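Local coordinates for protein aminopeptidase YwaD (Bacillus subtilis, PDB 6HC6) that uses two zinc ions per subunit to hydrolyse N-terminal amino acids, such as arginine, lysine and leucine, from peptides, at residues A[85-99]-A[219-233]. Sequence-based numbering, arbitrary orientation.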
# COMPACT_ATOMS: atom_id res chain seq x y z
N LEU A 85 13.09 -21.10 -6.37
CA LEU A 85 12.00 -21.03 -5.40
C LEU A 85 10.81 -21.87 -5.86
O LEU A 85 10.51 -21.93 -7.05
CB LEU A 85 11.55 -19.58 -5.18
CG LEU A 85 12.56 -18.65 -4.51
CD1 LEU A 85 12.02 -17.25 -4.46
CD2 LEU A 85 12.89 -19.15 -3.11
N ASP A 86 10.14 -22.50 -4.90
CA ASP A 86 8.87 -23.16 -5.14
C ASP A 86 7.77 -22.10 -5.11
O ASP A 86 7.45 -21.56 -4.05
CB ASP A 86 8.62 -24.25 -4.10
CG ASP A 86 7.33 -25.00 -4.34
OD1 ASP A 86 7.09 -25.41 -5.50
OD2 ASP A 86 6.56 -25.18 -3.37
N VAL A 87 7.17 -21.82 -6.26
CA VAL A 87 6.34 -20.63 -6.44
C VAL A 87 4.89 -21.04 -6.61
O VAL A 87 4.58 -21.95 -7.39
CB VAL A 87 6.82 -19.81 -7.65
CG1 VAL A 87 5.92 -18.63 -7.88
CG2 VAL A 87 8.25 -19.35 -7.46
N LYS A 88 4.00 -20.36 -5.89
CA LYS A 88 2.56 -20.52 -6.08
C LYS A 88 1.93 -19.14 -6.23
O LYS A 88 2.43 -18.16 -5.68
CB LYS A 88 1.90 -21.27 -4.91
CG LYS A 88 2.62 -22.55 -4.48
CD LYS A 88 1.91 -23.82 -4.95
CE LYS A 88 2.48 -25.07 -4.27
NZ LYS A 88 3.83 -25.45 -4.80
N VAL A 89 0.85 -19.09 -7.01
CA VAL A 89 0.04 -17.88 -7.16
C VAL A 89 -1.23 -18.11 -6.37
O VAL A 89 -1.97 -19.07 -6.62
CB VAL A 89 -0.26 -17.57 -8.63
CG1 VAL A 89 -1.18 -16.33 -8.73
CG2 VAL A 89 1.03 -17.33 -9.40
N GLN A 90 -1.48 -17.24 -5.40
CA GLN A 90 -2.64 -17.33 -4.53
C GLN A 90 -3.61 -16.23 -4.92
O GLN A 90 -3.33 -15.05 -4.71
CB GLN A 90 -2.22 -17.21 -3.06
CG GLN A 90 -3.38 -17.14 -2.09
CD GLN A 90 -2.90 -17.00 -0.65
OE1 GLN A 90 -2.35 -15.98 -0.27
NE2 GLN A 90 -3.11 -18.05 0.15
N ARG A 91 -4.77 -16.61 -5.46
CA ARG A 91 -5.75 -15.63 -5.93
C ARG A 91 -6.81 -15.34 -4.86
O ARG A 91 -7.13 -16.19 -4.03
CB ARG A 91 -6.42 -16.12 -7.21
CG ARG A 91 -5.41 -16.48 -8.29
CD ARG A 91 -6.07 -16.73 -9.64
NE ARG A 91 -5.07 -17.11 -10.64
CZ ARG A 91 -4.32 -16.25 -11.33
NH1 ARG A 91 -4.46 -14.94 -11.14
NH2 ARG A 91 -3.44 -16.70 -12.21
N PHE A 92 -7.34 -14.12 -4.88
CA PHE A 92 -8.38 -13.75 -3.92
C PHE A 92 -9.25 -12.65 -4.50
O PHE A 92 -8.78 -11.83 -5.30
CB PHE A 92 -7.78 -13.30 -2.58
CG PHE A 92 -6.79 -12.19 -2.70
CD1 PHE A 92 -5.44 -12.46 -2.95
CD2 PHE A 92 -7.18 -10.87 -2.52
CE1 PHE A 92 -4.51 -11.42 -3.05
CE2 PHE A 92 -6.25 -9.82 -2.61
CZ PHE A 92 -4.92 -10.10 -2.89
N ASN A 93 -10.51 -12.64 -4.10
CA ASN A 93 -11.44 -11.62 -4.57
C ASN A 93 -11.18 -10.29 -3.86
O ASN A 93 -10.78 -10.24 -2.70
CB ASN A 93 -12.89 -12.04 -4.33
CG ASN A 93 -13.26 -13.31 -5.06
OD1 ASN A 93 -12.62 -13.70 -6.04
ND2 ASN A 93 -14.32 -13.97 -4.60
N ILE A 94 -11.41 -9.20 -4.59
CA ILE A 94 -11.30 -7.87 -4.00
C ILE A 94 -12.55 -7.07 -4.36
O ILE A 94 -13.33 -7.53 -5.22
CB ILE A 94 -10.02 -7.14 -4.46
CG1 ILE A 94 -10.08 -6.84 -5.95
CG2 ILE A 94 -8.76 -7.91 -4.06
CD1 ILE A 94 -8.89 -6.05 -6.45
N PRO A 95 -12.79 -5.91 -3.76
CA PRO A 95 -14.04 -5.18 -4.05
C PRO A 95 -14.14 -4.71 -5.49
O PRO A 95 -13.16 -4.63 -6.23
CB PRO A 95 -13.97 -3.97 -3.10
CG PRO A 95 -13.10 -4.43 -1.99
CD PRO A 95 -12.07 -5.29 -2.63
N ASP A 96 -15.37 -4.40 -5.89
CA ASP A 96 -15.61 -3.77 -7.18
C ASP A 96 -14.79 -2.49 -7.29
O ASP A 96 -14.52 -1.80 -6.31
CB ASP A 96 -17.09 -3.46 -7.37
CG ASP A 96 -17.97 -4.70 -7.36
OD1 ASP A 96 -17.46 -5.81 -7.61
OD2 ASP A 96 -19.19 -4.55 -7.11
N ARG A 97 -14.38 -2.19 -8.52
CA ARG A 97 -13.60 -1.01 -8.82
C ARG A 97 -14.52 0.01 -9.47
O ARG A 97 -15.23 -0.32 -10.42
CB ARG A 97 -12.43 -1.37 -9.74
CG ARG A 97 -11.60 -0.16 -10.19
CD ARG A 97 -10.33 -0.61 -10.90
NE ARG A 97 -10.53 -1.83 -11.69
CZ ARG A 97 -10.69 -1.85 -13.02
NH1 ARG A 97 -10.68 -0.71 -13.71
NH2 ARG A 97 -10.86 -3.00 -13.65
N LEU A 98 -14.51 1.23 -8.96
CA LEU A 98 -15.39 2.28 -9.45
C LEU A 98 -14.59 3.28 -10.27
O LEU A 98 -13.51 3.71 -9.86
CB LEU A 98 -16.07 3.01 -8.30
CG LEU A 98 -17.16 2.30 -7.53
CD1 LEU A 98 -17.37 3.06 -6.25
CD2 LEU A 98 -18.44 2.25 -8.34
N GLU A 99 -15.14 3.66 -11.42
CA GLU A 99 -14.51 4.66 -12.27
C GLU A 99 -15.59 5.51 -12.91
O GLU A 99 -16.72 5.05 -13.12
CB GLU A 99 -13.64 4.02 -13.36
CG GLU A 99 -12.18 3.83 -12.93
CD GLU A 99 -11.49 2.70 -13.65
OE1 GLU A 99 -10.89 1.84 -12.97
OE2 GLU A 99 -11.54 2.66 -14.90
N LEU A 219 -20.68 7.02 -12.74
CA LEU A 219 -19.75 6.07 -12.12
C LEU A 219 -20.20 4.65 -12.42
O LEU A 219 -21.37 4.31 -12.19
CB LEU A 219 -19.66 6.27 -10.61
CG LEU A 219 -19.05 7.57 -10.10
CD1 LEU A 219 -19.37 7.72 -8.64
CD2 LEU A 219 -17.54 7.61 -10.32
N LYS A 220 -19.28 3.84 -12.92
CA LYS A 220 -19.54 2.44 -13.21
C LYS A 220 -18.70 1.57 -12.29
O LYS A 220 -17.53 1.88 -12.03
CB LYS A 220 -19.24 2.12 -14.69
CG LYS A 220 -18.85 0.68 -14.96
CD LYS A 220 -19.60 0.10 -16.15
CE LYS A 220 -19.06 -1.26 -16.54
NZ LYS A 220 -19.58 -1.70 -17.87
N ALA A 221 -19.31 0.51 -11.77
CA ALA A 221 -18.62 -0.47 -10.94
C ALA A 221 -18.16 -1.63 -11.81
O ALA A 221 -18.97 -2.23 -12.52
CB ALA A 221 -19.54 -0.98 -9.83
N PHE A 222 -16.87 -1.92 -11.75
CA PHE A 222 -16.33 -3.09 -12.42
C PHE A 222 -16.27 -4.23 -11.41
O PHE A 222 -15.61 -4.11 -10.38
CB PHE A 222 -14.95 -2.78 -13.00
CG PHE A 222 -15.00 -1.82 -14.14
CD1 PHE A 222 -15.05 -0.45 -13.91
CD2 PHE A 222 -15.05 -2.28 -15.45
CE1 PHE A 222 -15.12 0.44 -14.97
CE2 PHE A 222 -15.13 -1.40 -16.51
CZ PHE A 222 -15.16 -0.04 -16.27
N THR A 223 -16.99 -5.31 -11.69
CA THR A 223 -17.15 -6.41 -10.75
C THR A 223 -16.22 -7.56 -11.10
O THR A 223 -15.41 -7.49 -12.03
CB THR A 223 -18.60 -6.88 -10.72
OG1 THR A 223 -18.96 -7.42 -12.00
CG2 THR A 223 -19.53 -5.71 -10.38
N ASN A 224 -16.34 -8.65 -10.34
CA ASN A 224 -15.50 -9.83 -10.52
C ASN A 224 -14.02 -9.50 -10.37
O ASN A 224 -13.17 -10.15 -11.00
CB ASN A 224 -15.74 -10.51 -11.88
CG ASN A 224 -17.01 -11.33 -11.91
OD1 ASN A 224 -17.79 -11.33 -10.95
ND2 ASN A 224 -17.23 -12.03 -13.01
N GLN A 225 -13.68 -8.50 -9.56
CA GLN A 225 -12.29 -8.10 -9.41
C GLN A 225 -11.54 -9.08 -8.53
O GLN A 225 -12.06 -9.54 -7.51
CB GLN A 225 -12.20 -6.70 -8.78
CG GLN A 225 -12.93 -5.64 -9.57
CD GLN A 225 -12.29 -5.38 -10.92
OE1 GLN A 225 -11.25 -4.74 -11.00
NE2 GLN A 225 -12.94 -5.84 -11.98
N THR A 226 -10.31 -9.39 -8.92
CA THR A 226 -9.47 -10.30 -8.18
C THR A 226 -8.04 -9.78 -8.18
O THR A 226 -7.63 -9.07 -9.10
CB THR A 226 -9.48 -11.72 -8.76
OG1 THR A 226 -8.91 -11.70 -10.08
CG2 THR A 226 -10.89 -12.26 -8.84
N SER A 227 -7.30 -10.16 -7.15
CA SER A 227 -5.87 -9.88 -7.12
C SER A 227 -5.15 -11.17 -6.79
O SER A 227 -5.77 -12.24 -6.76
CB SER A 227 -5.55 -8.78 -6.12
OG SER A 227 -4.16 -8.43 -6.18
N GLN A 228 -3.84 -11.10 -6.53
CA GLN A 228 -3.14 -12.34 -6.22
C GLN A 228 -1.86 -12.02 -5.47
O GLN A 228 -1.32 -10.91 -5.55
CB GLN A 228 -2.82 -13.14 -7.48
CG GLN A 228 -2.13 -12.35 -8.58
CD GLN A 228 -3.06 -11.37 -9.26
OE1 GLN A 228 -4.20 -11.69 -9.59
NE2 GLN A 228 -2.60 -10.13 -9.42
N ASN A 229 -1.40 -13.01 -4.72
CA ASN A 229 -0.11 -12.98 -4.06
C ASN A 229 0.79 -13.97 -4.77
O ASN A 229 0.32 -14.98 -5.30
CB ASN A 229 -0.23 -13.36 -2.58
CG ASN A 229 -1.19 -12.48 -1.82
OD1 ASN A 229 -1.22 -11.27 -2.02
ND2 ASN A 229 -1.97 -13.08 -0.93
N ILE A 230 2.08 -13.67 -4.79
CA ILE A 230 3.07 -14.56 -5.40
C ILE A 230 4.01 -15.01 -4.29
O ILE A 230 4.69 -14.18 -3.68
CB ILE A 230 3.84 -13.88 -6.54
CG1 ILE A 230 2.85 -13.34 -7.58
CG2 ILE A 230 4.79 -14.87 -7.20
CD1 ILE A 230 2.53 -11.90 -7.42
N ILE A 231 4.03 -16.31 -4.03
CA ILE A 231 4.74 -16.87 -2.90
C ILE A 231 5.84 -17.77 -3.43
O ILE A 231 5.56 -18.78 -4.08
CB ILE A 231 3.79 -17.66 -1.98
CG1 ILE A 231 2.58 -16.79 -1.60
CG2 ILE A 231 4.57 -18.16 -0.77
CD1 ILE A 231 1.32 -17.62 -1.36
N GLY A 232 7.09 -17.43 -3.12
CA GLY A 232 8.22 -18.27 -3.47
C GLY A 232 8.91 -18.79 -2.22
O GLY A 232 9.36 -18.00 -1.40
N ILE A 233 9.00 -20.11 -2.06
CA ILE A 233 9.44 -20.70 -0.81
C ILE A 233 10.79 -21.38 -1.01
O ILE A 233 10.98 -22.15 -1.95
CB ILE A 233 8.41 -21.70 -0.26
CG1 ILE A 233 7.08 -20.96 -0.03
CG2 ILE A 233 8.93 -22.33 1.02
CD1 ILE A 233 5.98 -21.84 0.56
O HOH W 1 -6.47 -13.53 -9.46
O HOH W 2 -15.30 -7.32 -7.35
O HOH W 3 -18.12 -8.35 -8.00
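Gln-225 and Arg-97 meet at the two-stranded link between the M28 peptidase domain and the PA domain inserted into it. The chain runs out along 86-93 and 97-99 and returns antiparallel along 219-222 and 226-233. The outgoing strand 86-93 is an edge of the peptidase sheet, beside 226-233, while 97-99 and 219-222 belong to the PA sheet. Between them, Gln-225 bridges the break. Its CB sits 3.5 Å from Ile-94 CG1 and also touches Pro-95 O; CG stays in touch with the same oxygen, and the bend at chi2 (-66°) turns the amide toward Arg-97. OE1 there accepts from both NE (3.1 Å) and NH2 (3.2 Å) of Arg-97, lying in the guanidinium plane, though both donors come from one face of the amide. NE2 donates to Thr-223 O, so the amide is held at both ends and its rotation is fixed. Elsewhere on the guanidinium edge NH1 makes a salt bridge with Glu-99 OE1 at 2.7 Å, and Phe-222 CB lies over one face. Water 2 ties Gln-225 N to Ile-94 O and Asp-96 OD1, filling in where the strand pairing lapses.

On the peptidase side, Phe-92 lays its ring over the Ser-227 backbone, CZ 3.5 Å from Ser-227 CB, and His-303 of helix 299-306 meets the ring as well. Asn-229, whose ND2 also donates to Gly-300 O and whose OD1 accepts from Gly-292 N, gives ND2 to a lone pair of Gln-90 OE1 at 3.0 Å, the two amide planes 68° apart.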